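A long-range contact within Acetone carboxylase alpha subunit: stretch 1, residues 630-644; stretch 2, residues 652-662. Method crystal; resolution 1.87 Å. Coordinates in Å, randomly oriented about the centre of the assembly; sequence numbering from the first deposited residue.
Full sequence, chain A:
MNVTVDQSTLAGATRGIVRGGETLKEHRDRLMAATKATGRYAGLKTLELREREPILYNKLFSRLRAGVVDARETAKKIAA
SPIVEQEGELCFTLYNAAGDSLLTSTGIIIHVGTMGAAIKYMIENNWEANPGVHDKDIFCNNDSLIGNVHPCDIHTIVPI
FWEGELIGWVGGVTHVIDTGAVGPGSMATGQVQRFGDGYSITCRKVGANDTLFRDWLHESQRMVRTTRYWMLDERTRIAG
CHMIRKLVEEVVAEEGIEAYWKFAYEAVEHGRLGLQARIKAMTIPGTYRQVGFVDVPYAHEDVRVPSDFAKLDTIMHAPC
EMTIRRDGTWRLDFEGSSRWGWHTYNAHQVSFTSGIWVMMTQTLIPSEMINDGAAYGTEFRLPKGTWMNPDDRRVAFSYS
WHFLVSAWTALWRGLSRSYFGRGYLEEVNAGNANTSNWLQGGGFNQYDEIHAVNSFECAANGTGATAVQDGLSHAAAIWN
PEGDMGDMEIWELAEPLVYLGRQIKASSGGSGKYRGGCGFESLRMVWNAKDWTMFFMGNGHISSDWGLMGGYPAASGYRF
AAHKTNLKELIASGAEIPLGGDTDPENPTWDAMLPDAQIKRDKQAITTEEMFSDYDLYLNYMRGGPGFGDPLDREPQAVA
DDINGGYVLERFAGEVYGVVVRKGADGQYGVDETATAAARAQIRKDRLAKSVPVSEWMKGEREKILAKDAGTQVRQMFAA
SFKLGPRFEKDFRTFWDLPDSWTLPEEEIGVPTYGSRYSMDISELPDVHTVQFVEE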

ATOM      1  N   ASP A 630     -37.126   4.620  34.847  1.00 13.10           N
ATOM      2  CA  ASP A 630     -38.457   4.564  34.228  1.00 13.34           C
ATOM      3  C   ASP A 630     -38.900   5.954  33.759  1.00 13.74           C
ATOM      4  O   ASP A 630     -39.007   6.850  34.578  1.00 13.99           O
ATOM      5  N   PRO A 631     -39.216   6.125  32.453  1.00 14.19           N
ATOM      6  CA  PRO A 631     -39.694   7.443  31.976  1.00 14.42           C
ATOM      7  C   PRO A 631     -40.939   7.940  32.680  1.00 15.02           C
ATOM      8  O   PRO A 631     -41.189   9.140  32.718  1.00 14.92           O
ATOM      9  N   LEU A 632     -41.731   7.018  33.240  1.00 15.69           N
ATOM     10  CA  LEU A 632     -42.925   7.422  33.998  1.00 16.44           C
ATOM     11  C   LEU A 632     -42.617   8.169  35.315  1.00 16.73           C
ATOM     12  O   LEU A 632     -43.516   8.768  35.923  1.00 16.55           O
ATOM     13  N   ASP A 633     -41.359   8.115  35.758  1.00 17.18           N
ATOM     14  CA  ASP A 633     -40.895   8.873  36.902  1.00 17.87           C
ATOM     15  C   ASP A 633     -40.218  10.200  36.551  1.00 17.80           C
ATOM     16  O   ASP A 633     -39.800  10.912  37.463  1.00 17.49           O
ATOM     17  N   ARG A 634     -40.115  10.561  35.262  1.00 17.74           N
ATOM     18  CA  ARG A 634     -39.496  11.831  34.902  1.00 17.84           C
ATOM     19  C   ARG A 634     -40.346  12.990  35.425  1.00 18.79           C
ATOM     20  O   ARG A 634     -41.563  12.906  35.411  1.00 18.66           O
ATOM     21  N   GLU A 635     -39.688  14.050  35.878  1.00 20.24           N
ATOM     22  CA  GLU A 635     -40.351  15.275  36.297  1.00 21.65           C
ATOM     23  C   GLU A 635     -41.168  15.888  35.152  1.00 20.46           C
ATOM     24  O   GLU A 635     -40.585  16.190  34.103  1.00 19.47           O
ATOM     25  N   PRO A 636     -42.506  16.043  35.309  1.00 19.74           N
ATOM     26  CA  PRO A 636     -43.288  16.552  34.162  1.00 19.18           C
ATOM     27  C   PRO A 636     -42.806  17.870  33.535  1.00 18.55           C
ATOM     28  O   PRO A 636     -42.818  17.988  32.317  1.00 17.67           O
ATOM     29  N   GLN A 637     -42.343  18.817  34.350  1.00 18.29           N
ATOM     30  CA  GLN A 637     -41.825  20.096  33.826  1.00 18.05           C
ATOM     31  C   GLN A 637     -40.593  19.884  32.917  1.00 17.56           C
ATOM     32  O   GLN A 637     -40.397  20.629  31.974  1.00 17.18           O
ATOM     33  N   ALA A 638     -39.787  18.861  33.191  1.00 17.13           N
ATOM     34  CA  ALA A 638     -38.603  18.580  32.363  1.00 16.89           C
ATOM     35  C   ALA A 638     -38.998  18.095  30.956  1.00 16.55           C
ATOM     36  O   ALA A 638     -38.276  18.360  29.987  1.00 16.54           O
ATOM     37  N   VAL A 639     -40.140  17.402  30.853  1.00 16.67           N
ATOM     38  CA  VAL A 639     -40.703  16.989  29.570  1.00 16.46           C
ATOM     39  C   VAL A 639     -41.160  18.255  28.812  1.00 17.00           C
ATOM     40  O   VAL A 639     -40.792  18.437  27.650  1.00 16.85           O
ATOM     41  N   ALA A 640     -41.917  19.145  29.453  1.00 17.44           N
ATOM     42  CA  ALA A 640     -42.334  20.393  28.798  1.00 17.99           C
ATOM     43  C   ALA A 640     -41.116  21.246  28.334  1.00 18.03           C
ATOM     44  O   ALA A 640     -41.086  21.737  27.187  1.00 17.98           O
ATOM     45  N   ASP A 641     -40.110  21.377  29.203  1.00 18.14           N
ATOM     46  CA  ASP A 641     -38.860  22.090  28.853  1.00 18.42           C
ATOM     47  C   ASP A 641     -38.181  21.462  27.626  1.00 17.93           C
ATOM     48  O   ASP A 641     -37.729  22.178  26.741  1.00 17.70           O
ATOM     49  N   ASP A 642     -38.129  20.132  27.584  1.00 17.41           N
ATOM     50  CA  ASP A 642     -37.554  19.403  26.431  1.00 17.24           C
ATOM     51  C   ASP A 642     -38.289  19.675  25.107  1.00 17.30           C
ATOM     52  O   ASP A 642     -37.634  19.842  24.065  1.00 16.94           O
ATOM     53  N   ILE A 643     -39.630  19.706  25.151  1.00 17.34           N
ATOM     54  CA  ILE A 643     -40.403  20.029  23.948  1.00 17.77           C
ATOM     55  C   ILE A 643     -40.119  21.460  23.500  1.00 18.04           C
ATOM     56  O   ILE A 643     -39.841  21.681  22.312  1.00 17.79           O
ATOM     57  N   ASN A 644     -40.157  22.419  24.441  1.00 18.25           N
ATOM     58  CA  ASN A 644     -39.886  23.826  24.118  1.00 18.88           C
ATOM     59  C   ASN A 644     -38.459  24.038  23.617  1.00 18.76           C
ATOM     60  O   ASN A 644     -38.239  24.901  22.782  1.00 19.18           O
ATOM     61  N   PHE A 652     -44.346  12.359  21.461  1.00 22.79           N
ATOM     62  CA  PHE A 652     -43.914  11.312  22.372  1.00 21.86           C
ATOM     63  C   PHE A 652     -44.152  11.622  23.850  1.00 21.10           C
ATOM     64  O   PHE A 652     -43.973  10.742  24.705  1.00 22.21           O
ATOM     65  N   ALA A 653     -44.531  12.848  24.199  1.00 20.25           N
ATOM     66  CA  ALA A 653     -44.729  13.197  25.627  1.00 20.29           C
ATOM     67  C   ALA A 653     -45.747  12.300  26.311  1.00 20.25           C
ATOM     68  O   ALA A 653     -45.500  11.800  27.425  1.00 19.56           O
ATOM     69  N   GLY A 654     -46.880  12.100  25.639  1.00 20.77           N
ATOM     70  CA  GLY A 654     -47.958  11.247  26.130  1.00 21.26           C
ATOM     71  C   GLY A 654     -47.578   9.789  26.147  1.00 21.82           C
ATOM     72  O   GLY A 654     -47.667   9.152  27.178  1.00 22.12           O
ATOM     73  N   GLU A 655     -47.128   9.250  25.018  1.00 22.26           N
ATOM     74  CA  GLU A 655     -46.915   7.803  24.900  1.00 22.50           C
ATOM     75  C   GLU A 655     -45.721   7.294  25.726  1.00 21.33           C
ATOM     76  O   GLU A 655     -45.815   6.265  26.387  1.00 21.20           O
ATOM     77  N   VAL A 656     -44.622   8.032  25.714  1.00 20.11           N
ATOM     78  CA  VAL A 656     -43.381   7.609  26.385  1.00 19.20           C
ATOM     79  C   VAL A 656     -43.358   7.981  27.878  1.00 18.89           C
ATOM     80  O   VAL A 656     -43.060   7.134  28.724  1.00 18.69           O
ATOM     81  N   TYR A 657     -43.664   9.244  28.195  1.00 18.70           N
ATOM     82  CA  TYR A 657     -43.510   9.758  29.557  1.00 18.65           C
ATOM     83  C   TYR A 657     -44.828   9.890  30.335  1.00 19.19           C
ATOM     84  O   TYR A 657     -44.796  10.140  31.555  1.00 19.24           O
ATOM     85  N   GLY A 658     -45.963   9.727  29.659  1.00 17.01           N
ATOM     86  CA  GLY A 658     -47.271   9.886  30.288  1.00 18.09           C
ATOM     87  C   GLY A 658     -47.567  11.315  30.703  1.00 18.72           C
ATOM     88  O   GLY A 658     -48.364  11.549  31.630  1.00 18.69           O
ATOM     89  N   VAL A 659     -46.931  12.284  30.033  1.00 19.01           N
ATOM     90  CA  VAL A 659     -47.108  13.696  30.392  1.00 20.01           C
ATOM     91  C   VAL A 659     -48.021  14.379  29.373  1.00 21.22           C
ATOM     92  O   VAL A 659     -47.824  14.249  28.155  1.00 20.85           O
ATOM     93  N   VAL A 660     -49.046  15.072  29.883  1.00 22.64           N
ATOM     94  CA  VAL A 660     -49.957  15.854  29.051  1.00 24.07           C
ATOM     95  C   VAL A 660     -49.491  17.307  29.051  1.00 24.86           C
ATOM     96  O   VAL A 660     -49.440  17.948  30.100  1.00 24.71           O
ATOM     97  N   VAL A 661     -49.138  17.812  27.876  1.00 26.33           N
ATOM     98  CA  VAL A 661     -48.793  19.238  27.692  1.00 28.54           C
ATOM     99  C   VAL A 661     -49.801  19.956  26.829  1.00 30.83           C
ATOM    100  O   VAL A 661     -50.500  19.317  26.056  1.00 30.43           O
ATOM    101  N   ARG A 662     -49.875  21.278  27.013  1.00 34.19           N
ATOM    102  CA  ARG A 662     -50.698  22.186  26.206  1.00 38.24           C
ATOM    103  C   ARG A 662     -49.996  23.502  25.960  1.00 38.09           C
ATOM    104  O   ARG A 662     -49.318  24.025  26.813  1.00 35.80           O
TER

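What holds the two stretches together? Apolar packing does the work, since no hydrogen bond or salt bridge passes between them, and together they bury 534 Å². On the helix that begins at Pro636, Val639 and Ile643 lie one turn apart and both point toward the second stretch. Val639, with chi1 at t, packs CG1 3.9 Å from Ala653 CB and CG2 3.8 Å from Val659 CG2, and both methyls come near Val659. Ile643, m at chi1 and t at chi2, extends CD1 to 3.9 Å from Ala653 CB and 3.8 Å from Val661 CG2. Ala653 CB therefore meets both residues.

How do the valines of the second stretch alternate? Val659 (chi1 t) and Val661 (chi1 m) point toward the first stretch, whereas Val660 between them is out of reach, as expected for an extended backbone. Val659 CG1 also approaches Pro636 CB at 4.2 Å, and Val661 CG1 sits 4.2 Å from Ala640 CB. The small side chain of Ala640 points sideways and contributes a modest contact.

What surrounds the ring of Tyr657? This residue, m at chi1 with chi2 at -83°, has more area covered by the opposite stretch than any other residue here. Val639 CG2 lies over one face, 4.2 Å from the ring centroid and 26° off the normal, a CH-pi contact. At the edge, near the ring plane, Pro631 O stands 3.6 Å from Tyr657 CD1, and Pro631 CB is 3.7 Å from the same ring carbon. Arg634 reaches the ring obliquely through its aliphatic portion, with its CD 3.5 Å from Tyr657 CE1.

Where do side chains meet backbone? Pro631 points toward the second stretch and brings CB to 3.5 Å from Val656 O. Leu632 starts sideways, but its end comes nearer, placing CD1 3.8 Å from Tyr657 O; its chi1 of -131° falls between wells. Gly658 follows with positive phi, a conformation that favours glycine, and a CB there would come within a tight 3.3 Å of Leu632 CD1.

If no polar bond crosses, where do the polar groups go? Some are paired within the first stretch, and others, among them Asn644 and Arg662, bond elsewhere in the structure. Arg634, t through chi3, donates from NH2 to Asp642 OD2 at 2.9 Å in a salt bridge that ties the loop to the helix. Leu632 N donates to Asp630 OD1 at 3.0 Å, and on the exposed side Gln637 NE2 donates to Asp641 OD1 at 2.9 Å.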

ATOM      1  CB  ASP A 630     -39.471   4.011  35.264  1.00 13.50           C
ATOM      2  CG  ASP A 630     -40.868   3.694  34.671  1.00 13.53           C
ATOM      3  OD1 ASP A 630     -41.184   4.121  33.544  1.00 13.19           O
ATOM      4  OD2 ASP A 630     -41.656   2.997  35.377  1.00 13.69           O
ATOM      5  CB  PRO A 631     -40.055   7.171  30.504  1.00 14.34           C
ATOM      6  CG  PRO A 631     -39.215   6.013  30.113  1.00 14.07           C
ATOM      7  CD  PRO A 631     -39.098   5.160  31.343  1.00 14.08           C
ATOM      8  CB  LEU A 632     -43.820   6.179  34.278  1.00 16.90           C
ATOM      9  CG  LEU A 632     -45.295   6.360  33.930  1.00 17.53           C
ATOM     10  CD1 LEU A 632     -45.473   6.483  32.430  1.00 17.62           C
ATOM     11  CD2 LEU A 632     -46.058   5.148  34.432  1.00 17.83           C
ATOM     12  CB  ASP A 633     -39.984   8.011  37.766  1.00 18.54           C
ATOM     13  CG  ASP A 633     -40.785   6.843  38.452  1.00 19.60           C
ATOM     14  OD1 ASP A 633     -41.945   7.062  38.804  1.00 20.67           O
ATOM     15  OD2 ASP A 633     -40.320   5.687  38.585  1.00 20.82           O
ATOM     16  CB  ARG A 634     -39.318  11.979  33.397  1.00 17.12           C
ATOM     17  CG  ARG A 634     -38.600  13.267  32.953  1.00 16.74           C
ATOM     18  CD  ARG A 634     -38.002  13.067  31.588  1.00 16.11           C
ATOM     19  NE  ARG A 634     -37.300  14.186  30.979  1.00 15.97           N
ATOM     20  CZ  ARG A 634     -36.067  14.611  31.333  1.00 15.67           C
ATOM     21  NH1 ARG A 634     -35.432  14.085  32.376  1.00 15.62           N
ATOM     22  NH2 ARG A 634     -35.483  15.614  30.669  1.00 15.55           N
ATOM     23  CB  GLU A 635     -39.304  16.255  36.858  1.00 24.58           C
ATOM     24  CG  GLU A 635     -39.858  17.298  37.826  1.00 28.25           C
ATOM     25  CD  GLU A 635     -40.426  16.698  39.177  1.00 32.10           C
ATOM     26  OE1 GLU A 635     -41.687  16.851  39.440  1.00 35.84           O
ATOM     27  OE2 GLU A 635     -39.622  16.081  39.993  1.00 35.45           O
ATOM     28  CB  PRO A 636     -44.706  16.654  34.690  1.00 19.77           C
ATOM     29  CG  PRO A 636     -44.761  15.584  35.737  1.00 20.10           C
ATOM     30  CD  PRO A 636     -43.393  15.610  36.408  1.00 19.89           C
ATOM     31  CB  GLN A 637     -41.525  21.085  34.974  1.00 18.26           C
ATOM     32  CG  GLN A 637     -41.167  22.510  34.534  1.00 18.39           C
ATOM     33  CD  GLN A 637     -42.272  23.134  33.690  1.00 18.52           C
ATOM     34  OE1 GLN A 637     -43.447  23.159  34.081  1.00 18.71           O
ATOM     35  NE2 GLN A 637     -41.924  23.601  32.510  1.00 18.49           N
ATOM     36  CB  ALA A 638     -37.669  17.565  33.049  1.00 16.64           C
ATOM     37  CB  VAL A 639     -41.832  15.937  29.709  1.00 16.36           C
ATOM     38  CG1 VAL A 639     -42.399  15.554  28.343  1.00 16.40           C
ATOM     39  CG2 VAL A 639     -41.332  14.682  30.421  1.00 16.09           C
ATOM     40  CB  ALA A 640     -43.231  21.208  29.717  1.00 18.51           C
ATOM     41  CB  ASP A 641     -37.842  22.090  30.015  1.00 18.68           C
ATOM     42  CG  ASP A 641     -38.321  22.880  31.242  1.00 19.37           C
ATOM     43  OD1 ASP A 641     -39.313  23.638  31.178  1.00 20.57           O
ATOM     44  OD2 ASP A 641     -37.720  22.728  32.326  1.00 20.23           O
ATOM     45  CB  ASP A 642     -37.533  17.891  26.682  1.00 16.85           C
ATOM     46  CG  ASP A 642     -36.391  17.434  27.564  1.00 16.80           C
ATOM     47  OD1 ASP A 642     -35.459  18.219  27.825  1.00 16.47           O
ATOM     48  OD2 ASP A 642     -36.406  16.235  27.985  1.00 16.61           O
ATOM     49  CB  ILE A 643     -41.915  19.806  24.148  1.00 18.27           C
ATOM     50  CG1 ILE A 643     -42.173  18.320  24.469  1.00 18.28           C
ATOM     51  CG2 ILE A 643     -42.715  20.228  22.909  1.00 18.39           C
ATOM     52  CD1 ILE A 643     -43.506  18.088  25.136  1.00 18.68           C
ATOM     53  CB  ASN A 644     -40.160  24.730  25.324  1.00 19.32           C
ATOM     54  CG  ASN A 644     -41.669  24.841  25.634  1.00 20.00           C
ATOM     55  OD1 ASN A 644     -42.540  24.802  24.736  1.00 20.37           O
ATOM     56  ND2 ASN A 644     -41.986  24.941  26.910  1.00 20.20           N
ATOM     57  CB  PHE A 652     -42.430  10.980  22.094  1.00 21.51           C
ATOM     58  CG  PHE A 652     -42.226  10.385  20.748  1.00 21.77           C
ATOM     59  CD1 PHE A 652     -42.627   9.064  20.497  1.00 22.15           C
ATOM     60  CD2 PHE A 652     -41.714  11.140  19.709  1.00 22.18           C
ATOM     61  CE1 PHE A 652     -42.483   8.487  19.236  1.00 22.09           C
ATOM     62  CE2 PHE A 652     -41.579  10.579  18.433  1.00 22.32           C
ATOM     63  CZ  PHE A 652     -41.936   9.240  18.205  1.00 22.29           C
ATOM     64  CB  ALA A 653     -45.132  14.645  25.782  1.00 20.54           C
ATOM     65  CB  GLU A 655     -46.721   7.421  23.433  1.00 24.15           C
ATOM     66  CG  GLU A 655     -46.609   5.899  23.190  1.00 26.29           C
ATOM     67  CD  GLU A 655     -47.948   5.146  23.187  1.00 28.40           C
ATOM     68  OE1 GLU A 655     -48.945   5.778  22.855  1.00 31.02           O
ATOM     69  OE2 GLU A 655     -48.002   3.922  23.527  1.00 30.68           O
ATOM     70  CB  VAL A 656     -42.160   8.211  25.657  1.00 19.13           C
ATOM     71  CG1 VAL A 656     -40.862   7.949  26.414  1.00 18.93           C
ATOM     72  CG2 VAL A 656     -42.073   7.649  24.235  1.00 18.85           C
ATOM     73  CB  TYR A 657     -42.819  11.131  29.494  1.00 18.46           C
ATOM     74  CG  TYR A 657     -41.438  11.142  28.862  1.00 17.76           C
ATOM     75  CD1 TYR A 657     -40.313  10.793  29.619  1.00 17.78           C
ATOM     76  CD2 TYR A 657     -41.239  11.547  27.560  1.00 17.47           C
ATOM     77  CE1 TYR A 657     -39.050  10.817  29.072  1.00 17.41           C
ATOM     78  CE2 TYR A 657     -39.975  11.586  27.011  1.00 17.15           C
ATOM     79  CZ  TYR A 657     -38.872  11.208  27.759  1.00 17.20           C
ATOM     80  OH  TYR A 657     -37.599  11.218  27.215  1.00 16.67           O
ATOM     81  CB  VAL A 659     -45.734  14.425  30.510  1.00 19.66           C
ATOM     82  CG1 VAL A 659     -45.912  15.918  30.773  1.00 20.35           C
ATOM     83  CG2 VAL A 659     -44.872  13.787  31.604  1.00 19.10           C
ATOM     84  CB  VAL A 660     -51.414  15.757  29.560  1.00 25.20           C
ATOM     85  CG1 VAL A 660     -52.356  16.588  28.674  1.00 25.96           C
ATOM     86  CG2 VAL A 660     -51.854  14.287  29.611  1.00 25.15           C
ATOM     87  CB  VAL A 661     -47.367  19.431  27.099  1.00 28.39           C
ATOM     88  CG1 VAL A 661     -46.324  18.863  28.055  1.00 27.84           C
ATOM     89  CG2 VAL A 661     -47.226  18.810  25.726  1.00 28.25           C
ATOM     90  CB  ARG A 662     -52.017  22.515  26.873  1.00 41.89           C
ATOM     91  CG  ARG A 662     -53.150  21.657  26.285  1.00 45.94           C
ATOM     92  CD  ARG A 662     -54.558  22.031  26.700  1.00 50.76           C
ATOM     93  NE  ARG A 662     -54.776  22.054  28.138  1.00 52.81           N
ATOM     94  CZ  ARG A 662     -54.928  20.986  28.922  1.00 54.37           C
ATOM     95  NH1 ARG A 662     -55.118  21.211  30.205  1.00 56.67           N
ATOM     96  NH2 ARG A 662     -54.870  19.712  28.495  1.00 53.02           N
TER